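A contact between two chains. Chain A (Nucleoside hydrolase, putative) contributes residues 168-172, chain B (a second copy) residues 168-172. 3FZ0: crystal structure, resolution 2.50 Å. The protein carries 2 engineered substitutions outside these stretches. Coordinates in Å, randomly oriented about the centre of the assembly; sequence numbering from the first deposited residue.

Chain A (168-172) TSESK
Chain B (168-172) TSESK

The most unusual feature of this contact is that each residue at its centre meets its own counterpart, so that two glutamates of like charge lie close together: Glu A170 OE1 and Glu B170 OE1 are 4.4 Å apart. The register is set by the same pair, with Glu A170 CA 4.4 Å from Glu B170 CA, a spacing close enough for main-chain atoms to touch. From residue 168 to 172 the two stretches run nearly antiparallel.

That touching is reciprocal. Glu A170 CA lies 3.5 Å from Glu B170 O, and Glu B170 CA lies 3.6 Å from Glu A170 O, each with an angle of 141° at the hydrogen, as expected of CA-H...O contacts. Neither stretch forms regular helix or strand. Phi/psi values run -131/165 at Thr A168, -107/-8 at Ser A169, -139/13 at Glu A170, 42/38 at Ser A171 and -78/81 at Lys A172; chain B follows within 4° at every position. The positive phi at Ser A171 and Ser B171 places both in the left-handed region.

The single direct hydrogen bond across the contact joins Ser A171 OG to Ser B171 OG at 2.9 Å, and either hydroxyl could donate. Serine suits this place because its short side chain carries a hydroxyl able to donate or accept a hydrogen bond. Both adopt chi1 p (68° and 69°), and their CA-to-CB bonds point sideways to the opposing stretch. Within each chain, the serine amide makes a weak hydrogen bond to the threonine hydroxyl: Ser A171 N to Thr A168 OG1 is 2.9 Å (N-H...acceptor angle 125°), and Ser B171 N to Thr B168 OG1 is 2.9 Å (124°). Both threonines are buried, with chi1 p at 76°, and make no contact across the pair.

Glu A170 and Glu B170 contribute the largest covered areas, 56 Å² and 61 Å², of 216 Å² in all. Their CA-to-CB bonds point sideways, with chi1 m (-66° and -68°), chi2 t and chi3 32°. Long salt bridges, Lys A172 NZ to Glu A170 OE1 and Lys B172 NZ to Glu B170 OE1, both 4.0 Å, place positive charge beside each carboxylate. The lysines run m, t, t, m; CA-to-CB points sideways, but the ends of their side chains come nearer the partner stretch, without contacting it.

Water 1 adds a bridge: it donates to Glu A170 O at 3.2 Å and to Ser B169 O at 2.7 Å, and accepts from Lys A172 NZ at 3.1 Å. Ser A169 and Ser B169 are buried, with chi1 p, and their OG atoms are hydrogen-bonded elsewhere in the structure.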

# COMPACT_ATOMS: atom_id res chain seq x y z
N THR A 168 -12.99 13.18 6.72
CA THR A 168 -13.31 14.30 5.86
C THR A 168 -14.49 13.89 4.97
O THR A 168 -14.81 12.70 4.87
CB THR A 168 -12.17 14.62 4.95
OG1 THR A 168 -12.14 13.65 3.89
CG2 THR A 168 -10.80 14.64 5.69
N SER A 169 -15.14 14.87 4.33
CA SER A 169 -16.11 14.58 3.29
C SER A 169 -15.56 14.94 1.91
O SER A 169 -16.18 14.64 0.90
CB SER A 169 -17.43 15.31 3.55
OG SER A 169 -17.19 16.69 3.77
N GLU A 170 -14.40 15.59 1.86
CA GLU A 170 -13.87 16.15 0.63
C GLU A 170 -12.37 15.90 0.53
O GLU A 170 -11.67 16.51 -0.27
CB GLU A 170 -14.15 17.67 0.58
CG GLU A 170 -15.64 18.10 0.50
CD GLU A 170 -15.83 19.64 0.48
OE1 GLU A 170 -14.97 20.36 -0.05
OE2 GLU A 170 -16.86 20.13 1.00
N SER A 171 -11.88 15.02 1.39
CA SER A 171 -10.44 14.81 1.60
C SER A 171 -9.53 16.07 1.66
O SER A 171 -8.40 16.05 1.19
CB SER A 171 -9.91 13.73 0.65
OG SER A 171 -9.96 14.22 -0.67
N LYS A 172 -10.01 17.16 2.26
CA LYS A 172 -9.12 18.24 2.72
C LYS A 172 -8.46 17.82 4.03
O LYS A 172 -8.89 18.20 5.11
CB LYS A 172 -9.86 19.57 2.92
CG LYS A 172 -10.59 20.10 1.66
CD LYS A 172 -11.02 21.55 1.80
CE LYS A 172 -12.11 21.87 0.81
NZ LYS A 172 -11.50 22.32 -0.44
N THR B 168 -9.65 14.29 -9.23
CA THR B 168 -10.75 14.93 -8.52
C THR B 168 -10.20 16.12 -7.71
O THR B 168 -8.97 16.24 -7.51
CB THR B 168 -11.41 13.94 -7.54
OG1 THR B 168 -10.55 13.80 -6.40
CG2 THR B 168 -11.64 12.58 -8.20
N SER B 169 -11.10 16.99 -7.27
CA SER B 169 -10.72 18.02 -6.33
C SER B 169 -11.31 17.76 -4.95
O SER B 169 -11.01 18.46 -4.00
CB SER B 169 -11.11 19.41 -6.82
OG SER B 169 -12.47 19.47 -7.11
N GLU B 170 -12.14 16.73 -4.82
CA GLU B 170 -12.93 16.50 -3.61
C GLU B 170 -13.02 15.01 -3.33
O GLU B 170 -13.82 14.58 -2.51
CB GLU B 170 -14.36 17.08 -3.76
CG GLU B 170 -14.47 18.61 -3.85
CD GLU B 170 -15.91 19.09 -4.04
OE1 GLU B 170 -16.84 18.42 -3.54
OE2 GLU B 170 -16.12 20.12 -4.71
N SER B 171 -12.21 14.24 -4.05
CA SER B 171 -12.29 12.79 -4.11
C SER B 171 -13.70 12.17 -4.18
O SER B 171 -13.96 11.13 -3.57
CB SER B 171 -11.41 12.14 -3.02
OG SER B 171 -11.95 12.40 -1.74
N LYS B 172 -14.60 12.81 -4.95
CA LYS B 172 -15.76 12.13 -5.47
C LYS B 172 -15.34 11.29 -6.67
O LYS B 172 -15.51 11.73 -7.80
CB LYS B 172 -16.84 13.12 -5.91
CG LYS B 172 -17.41 13.93 -4.76
CD LYS B 172 -18.68 14.66 -5.15
CE LYS B 172 -18.87 15.89 -4.27
NZ LYS B 172 -19.57 15.57 -3.00
O HOH W 1 -11.52 19.46 -1.55